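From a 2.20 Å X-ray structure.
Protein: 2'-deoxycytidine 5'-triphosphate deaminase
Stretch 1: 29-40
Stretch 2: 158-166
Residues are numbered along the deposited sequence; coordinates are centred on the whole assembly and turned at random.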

ATOM      1  N   SER B  29     -21.915  34.777   6.597  1.00 79.60           N
ATOM      2  CA  SER B  29     -21.852  33.477   7.255  1.00 79.10           C
ATOM      3  C   SER B  29     -23.214  33.060   7.781  1.00 78.65           C
ATOM      4  O   SER B  29     -24.062  33.903   8.003  1.00 77.87           O
ATOM      5  CB  SER B  29     -20.821  33.451   8.384  1.00 78.48           C
ATOM      6  OG  SER B  29     -20.557  32.112   8.742  1.00 75.80           O
ATOM      7  N   GLU B  30     -23.395  31.750   7.976  1.00 78.49           N
ATOM      8  CA  GLU B  30     -24.642  31.200   8.513  1.00 78.49           C
ATOM      9  C   GLU B  30     -24.869  31.546   9.977  1.00 78.12           C
ATOM     10  O   GLU B  30     -25.981  31.407  10.469  1.00 78.18           O
ATOM     11  CB  GLU B  30     -24.695  29.683   8.334  1.00 78.19           C
ATOM     12  CG  GLU B  30     -24.919  29.246   6.898  1.00 78.16           C
ATOM     13  CD  GLU B  30     -24.958  27.739   6.734  1.00 78.61           C
ATOM     14  OE1 GLU B  30     -25.471  27.033   7.625  1.00 78.59           O
ATOM     15  OE2 GLU B  30     -24.489  27.246   5.696  1.00 79.50           O
ATOM     16  N   ALA B  31     -23.821  31.976  10.668  1.00 77.83           N
ATOM     17  CA  ALA B  31     -23.915  32.385  12.070  1.00 77.72           C
ATOM     18  C   ALA B  31     -22.880  33.451  12.401  1.00 77.59           C
ATOM     19  O   ALA B  31     -22.009  33.767  11.593  1.00 76.79           O
ATOM     20  CB  ALA B  31     -23.748  31.189  12.984  1.00 77.03           C
ATOM     21  N   ASP B  32     -22.999  34.030  13.591  1.00 77.71           N
ATOM     22  CA  ASP B  32     -22.008  34.992  14.061  1.00 77.40           C
ATOM     23  C   ASP B  32     -20.658  34.289  14.011  1.00 76.63           C
ATOM     24  O   ASP B  32     -20.587  33.106  14.280  1.00 76.15           O
ATOM     25  CB  ASP B  32     -22.324  35.471  15.486  1.00 77.09           C
ATOM     26  N   LEU B  33     -19.607  35.021  13.668  1.00 75.82           N
ATOM     27  CA  LEU B  33     -18.259  34.477  13.645  1.00 75.50           C
ATOM     28  C   LEU B  33     -17.862  34.005  15.043  1.00 75.17           C
ATOM     29  O   LEU B  33     -18.455  34.421  16.011  1.00 75.26           O
ATOM     30  CB  LEU B  33     -17.264  35.497  13.072  1.00 75.30           C
ATOM     31  CG  LEU B  33     -17.619  36.116  11.694  1.00 74.35           C
ATOM     32  CD1 LEU B  33     -16.559  37.122  11.212  1.00 72.68           C
ATOM     33  CD2 LEU B  33     -17.882  35.037  10.627  1.00 73.57           C
ATOM     34  N   ASP B  34     -16.939  33.045  15.129  1.00 75.07           N
ATOM     35  CA  ASP B  34     -16.286  32.692  16.396  1.00 74.59           C
ATOM     36  C   ASP B  34     -15.489  33.922  16.862  1.00 73.46           C
ATOM     37  O   ASP B  34     -14.985  34.677  16.038  1.00 72.41           O
ATOM     38  CB  ASP B  34     -15.308  31.502  16.261  1.00 74.40           C
ATOM     39  CG  ASP B  34     -15.960  30.207  15.760  1.00 75.14           C
ATOM     40  OD1 ASP B  34     -17.200  30.031  15.876  1.00 73.87           O
ATOM     41  OD2 ASP B  34     -15.189  29.345  15.245  1.00 72.50           O
ATOM     42  N   VAL B  35     -15.368  34.116  18.171  1.00 72.97           N
ATOM     43  CA  VAL B  35     -14.590  35.255  18.700  1.00 72.82           C
ATOM     44  C   VAL B  35     -13.178  35.257  18.114  1.00 71.98           C
ATOM     45  O   VAL B  35     -12.652  36.313  17.751  1.00 71.19           O
ATOM     46  CB  VAL B  35     -14.549  35.300  20.274  1.00 73.04           C
ATOM     47  CG1 VAL B  35     -14.094  33.967  20.859  1.00 71.74           C
ATOM     48  CG2 VAL B  35     -13.669  36.484  20.765  1.00 72.58           C
ATOM     49  N   ASP B  36     -12.613  34.059  17.952  1.00 71.25           N
ATOM     50  CA  ASP B  36     -11.249  33.880  17.480  1.00 70.39           C
ATOM     51  C   ASP B  36     -11.153  33.449  16.013  1.00 69.23           C
ATOM     52  O   ASP B  36     -10.123  32.898  15.588  1.00 68.06           O
ATOM     53  CB  ASP B  36     -10.551  32.872  18.385  1.00 70.85           C
ATOM     54  CG  ASP B  36     -11.178  31.502  18.328  1.00 70.90           C
ATOM     55  OD1 ASP B  36     -12.381  31.379  18.030  1.00 71.49           O
ATOM     56  OD2 ASP B  36     -10.457  30.534  18.581  1.00 73.93           O
ATOM     57  N   GLN B  37     -12.201  33.732  15.232  1.00 67.77           N
ATOM     58  CA  GLN B  37     -12.272  33.249  13.847  1.00 66.93           C
ATOM     59  C   GLN B  37     -11.448  34.082  12.883  1.00 66.36           C
ATOM     60  O   GLN B  37     -10.907  33.542  11.906  1.00 65.16           O
ATOM     61  CB  GLN B  37     -13.703  33.157  13.341  1.00 66.50           C
ATOM     62  CG  GLN B  37     -13.872  32.118  12.271  1.00 64.77           C
ATOM     63  CD  GLN B  37     -15.271  32.096  11.705  1.00 62.17           C
ATOM     64  OE1 GLN B  37     -16.238  32.187  12.438  1.00 58.78           O
ATOM     65  NE2 GLN B  37     -15.379  31.967  10.396  1.00 60.77           N
ATOM     66  N   VAL B  38     -11.350  35.379  13.168  1.00 65.82           N
ATOM     67  CA  VAL B  38     -10.584  36.311  12.345  1.00 65.65           C
ATOM     68  C   VAL B  38      -9.158  36.377  12.888  1.00 65.41           C
ATOM     69  O   VAL B  38      -8.925  36.709  14.056  1.00 65.48           O
ATOM     70  CB  VAL B  38     -11.224  37.725  12.303  1.00 65.95           C
ATOM     71  CG1 VAL B  38     -10.455  38.643  11.343  1.00 64.01           C
ATOM     72  CG2 VAL B  38     -12.737  37.636  11.927  1.00 64.48           C
ATOM     73  N   GLN B  39      -8.216  35.994  12.043  1.00 65.01           N
ATOM     74  CA  GLN B  39      -6.823  36.020  12.379  1.00 64.79           C
ATOM     75  C   GLN B  39      -6.319  37.386  11.924  1.00 63.98           C
ATOM     76  O   GLN B  39      -7.050  38.117  11.236  1.00 62.73           O
ATOM     77  CB  GLN B  39      -6.078  34.855  11.701  1.00 65.65           C
ATOM     78  CG  GLN B  39      -6.683  33.463  11.927  1.00 66.60           C
ATOM     79  CD  GLN B  39      -6.772  33.095  13.370  1.00 68.16           C
ATOM     80  OE1 GLN B  39      -5.973  33.541  14.188  1.00 70.36           O
ATOM     81  NE2 GLN B  39      -7.773  32.304  13.712  1.00 71.20           N
ATOM     82  N   PRO B  40      -5.091  37.755  12.337  1.00 63.63           N
ATOM     83  CA  PRO B  40      -4.460  39.019  11.929  1.00 62.79           C
ATOM     84  C   PRO B  40      -4.492  39.335  10.413  1.00 62.23           C
ATOM     85  O   PRO B  40      -4.731  40.472  10.059  1.00 60.82           O
ATOM     86  CB  PRO B  40      -3.032  38.865  12.443  1.00 62.85           C
ATOM     87  CG  PRO B  40      -3.131  37.947  13.586  1.00 63.22           C
ATOM     88  CD  PRO B  40      -4.236  37.003  13.279  1.00 63.87           C
ATOM     89  N   ARG B 158     -17.337  18.268  12.342  1.00 53.24           N
ATOM     90  CA  ARG B 158     -18.714  18.630  12.531  1.00 54.00           C
ATOM     91  C   ARG B 158     -18.953  20.055  12.086  1.00 55.15           C
ATOM     92  O   ARG B 158     -18.020  20.770  11.704  1.00 54.02           O
ATOM     93  CB  ARG B 158     -19.099  18.489  14.004  1.00 54.90           C
ATOM     94  CG  ARG B 158     -18.225  19.334  14.942  1.00 54.18           C
ATOM     95  CD  ARG B 158     -18.598  19.127  16.355  1.00 55.55           C
ATOM     96  NE  ARG B 158     -18.412  17.752  16.786  1.00 52.40           N
ATOM     97  CZ  ARG B 158     -17.252  17.235  17.166  1.00 54.82           C
ATOM     98  NH1 ARG B 158     -16.156  17.965  17.149  1.00 57.60           N
ATOM     99  NH2 ARG B 158     -17.181  15.972  17.567  1.00 55.26           N
ATOM    100  N   ARG B 159     -20.218  20.466  12.175  1.00 56.64           N
ATOM    101  CA  ARG B 159     -20.605  21.832  11.886  1.00 57.55           C
ATOM    102  C   ARG B 159     -19.765  22.727  12.788  1.00 57.15           C
ATOM    103  O   ARG B 159     -19.698  22.517  13.981  1.00 56.47           O
ATOM    104  CB  ARG B 159     -22.092  22.043  12.084  1.00 57.86           C
ATOM    105  CG  ARG B 159     -22.539  23.434  11.744  1.00 60.52           C
ATOM    106  CD  ARG B 159     -23.979  23.703  12.120  1.00 64.52           C
ATOM    107  NE  ARG B 159     -24.309  25.132  11.967  1.00 65.62           N
ATOM    108  CZ  ARG B 159     -24.636  25.723  10.815  1.00 68.39           C
ATOM    109  NH1 ARG B 159     -24.701  25.033   9.677  1.00 70.04           N
ATOM    110  NH2 ARG B 159     -24.912  27.017  10.791  1.00 69.41           N
ATOM    111  N   GLY B 160     -19.092  23.686  12.172  1.00 56.81           N
ATOM    112  CA  GLY B 160     -18.178  24.569  12.861  1.00 57.26           C
ATOM    113  C   GLY B 160     -16.693  24.286  12.765  1.00 56.42           C
ATOM    114  O   GLY B 160     -15.908  25.155  13.050  1.00 55.94           O
ATOM    115  N   SER B 161     -16.307  23.074  12.377  1.00 56.95           N
ATOM    116  CA  SER B 161     -14.904  22.693  12.324  1.00 56.78           C
ATOM    117  C   SER B 161     -14.151  23.629  11.393  1.00 56.70           C
ATOM    118  O   SER B 161     -14.681  24.073  10.387  1.00 55.76           O
ATOM    119  CB  SER B 161     -14.722  21.216  11.938  1.00 56.62           C
ATOM    120  OG  SER B 161     -15.226  20.342  12.930  1.00 55.40           O
ATOM    121  N   ARG B 162     -12.929  23.964  11.775  1.00 57.08           N
ATOM    122  CA  ARG B 162     -12.125  24.927  11.041  1.00 57.74           C
ATOM    123  C   ARG B 162     -10.881  24.230  10.560  1.00 57.85           C
ATOM    124  O   ARG B 162     -10.052  23.886  11.349  1.00 57.04           O
ATOM    125  CB  ARG B 162     -11.799  26.104  11.940  1.00 56.99           C
ATOM    126  CG  ARG B 162     -12.992  26.999  12.153  1.00 58.09           C
ATOM    127  CD  ARG B 162     -13.058  27.631  13.504  1.00 56.65           C
ATOM    128  NE  ARG B 162     -11.860  28.410  13.749  1.00 58.77           N
ATOM    129  CZ  ARG B 162     -11.674  29.276  14.741  1.00 58.86           C
ATOM    130  NH1 ARG B 162     -12.617  29.530  15.621  1.00 58.89           N
ATOM    131  NH2 ARG B 162     -10.517  29.914  14.838  1.00 61.27           N
ATOM    132  N   LEU B 163     -10.784  23.971   9.261  1.00 59.50           N
ATOM    133  CA  LEU B 163      -9.628  23.250   8.709  1.00 59.69           C
ATOM    134  C   LEU B 163      -8.776  24.146   7.819  1.00 59.42           C
ATOM    135  O   LEU B 163      -7.582  23.933   7.648  1.00 58.59           O
ATOM    136  CB  LEU B 163     -10.071  21.988   7.998  1.00 60.02           C
ATOM    137  CG  LEU B 163     -10.709  20.794   8.741  1.00 60.94           C
ATOM    138  CD1 LEU B 163     -12.142  21.078   9.165  1.00 62.14           C
ATOM    139  CD2 LEU B 163     -10.739  19.581   7.830  1.00 60.42           C
ATOM    140  N   SER B 164      -9.380  25.230   7.376  1.00 60.03           N
ATOM    141  CA  SER B 164      -8.843  26.052   6.331  1.00 60.12           C
ATOM    142  C   SER B 164      -8.978  27.514   6.663  1.00 59.46           C
ATOM    143  O   SER B 164      -9.753  27.884   7.516  1.00 59.19           O
ATOM    144  CB  SER B 164      -9.619  25.732   5.065  1.00 59.92           C
ATOM    145  OG  SER B 164      -9.001  26.299   3.955  1.00 61.93           O
ATOM    146  N   GLN B 165      -8.206  28.342   5.976  1.00 59.99           N
ATOM    147  CA  GLN B 165      -8.331  29.797   6.074  1.00 60.14           C
ATOM    148  C   GLN B 165      -8.167  30.546   4.741  1.00 59.78           C
ATOM    149  O   GLN B 165      -7.494  30.093   3.827  1.00 58.32           O
ATOM    150  CB  GLN B 165      -7.421  30.371   7.144  1.00 60.06           C
ATOM    151  CG  GLN B 165      -6.044  29.910   7.125  1.00 60.85           C
ATOM    152  CD  GLN B 165      -5.286  30.293   8.362  1.00 63.50           C
ATOM    153  OE1 GLN B 165      -4.071  30.460   8.312  1.00 66.32           O
ATOM    154  NE2 GLN B 165      -5.987  30.465   9.480  1.00 64.89           N
ATOM    155  N   ILE B 166      -8.843  31.691   4.667  1.00 60.33           N
ATOM    156  CA  ILE B 166      -8.889  32.540   3.492  1.00 60.64           C
ATOM    157  C   ILE B 166      -8.238  33.915   3.802  1.00 61.05           C
ATOM    158  O   ILE B 166      -8.564  34.564   4.797  1.00 60.46           O
ATOM    159  CB  ILE B 166     -10.353  32.642   2.968  1.00 60.29           C
ATOM    160  CG1 ILE B 166     -10.439  33.367   1.624  1.00 61.25           C
ATOM    161  CG2 ILE B 166     -11.279  33.317   3.955  1.00 60.14           C
ATOM    162  CD1 ILE B 166     -11.841  33.415   1.101  1.00 60.42           C
TER

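This is a small, polar contact in which two arginines of one stretch reach across to three acidic residues of the other, so that salt bridges join the two stretches with little hydrophobic packing. The buried surface, 330 Å² summed over both sides, is modest, and the backbones stay well apart: the nearest CA atoms across the gap, those of Gln37 and Arg162, are 8.8 Å from each other. At that spacing the main chains cannot pair directly, so long side chains must do the bridging.

Arg162 is the centre of the arrangement and loses the most surface to the other stretch, 109 Å². Its CA-to-CB bond points toward the partner, and the chain beyond it bends, with chi2 at 146°, between wells, and chi3 in p. The guanidinium meets the carboxylates of Asp34 and Asp36. Arg162 NH1 donates to OD2 of Asp34 at 2.6 Å and to OD1 of Asp36 at 3.0 Å, both salt bridges, the second nearly straight at 170°. Both carboxylate oxygens lie at the guanidinium edge, near its plane, where the N-H bonds point. Arg162 NH2 adds a weak hydrogen bond to the backbone O of Asp36, 3.1 Å away with an angle of 132°, so one aspartate is gripped through side chain and main chain together.

The acidic site is shaped by a type I turn from Asp34 to Gln37, closed by a bond from Gln37 N to Asp34 O at 3.0 Å. Gln37 OE1 also accepts from Asp34 N at 2.9 Å, tying the ends of the turn together a second time. Within this frame Asp34 points its CB toward the arginine, while Asp36 starts out sideways and uses a p rotamer to bring its carboxylate nearer. Between them Val35 points away and takes no part. Gln37 also covers one face of the guanidinium, its CA lying 3.9 Å from Arg162 NH2; an arginine bonded at its edge can still accept carbon against its flat face.

Glu30 and Arg159 form a separate, more peripheral link. Arg159 leaves its backbone sideways but is nearly fully extended, chi1 to chi3 all t, and that length carries its tip to Glu30. OE1 of Glu30 accepts from both Arg159 NH1, at 3.0 Å, and Arg159 NH2, at 3.2 Å: a single oxygen shared by two donors at the guanidinium edge. Glu30 is exposed, a setting that long, flexible charged chains tolerate well.

At the other end, Gln39 and Gln165 point toward each other, and Gln39 CG rests 3.9 Å from Gln165 NE2. Here a methylene of Gln39 packs against the amide end of Gln165, whose NE2 is hydrogen-bonded elsewhere in the structure.

Gly160 serves the backbone: it sits in the type II turn from Arg158 to Ser161 with phi at 100°, where a CB would jam against the preceding carbonyl O. For the Arg162 cluster the rule is simple: hold Asp34 and Asp36 on a tight turn, and let the arginine span the gap.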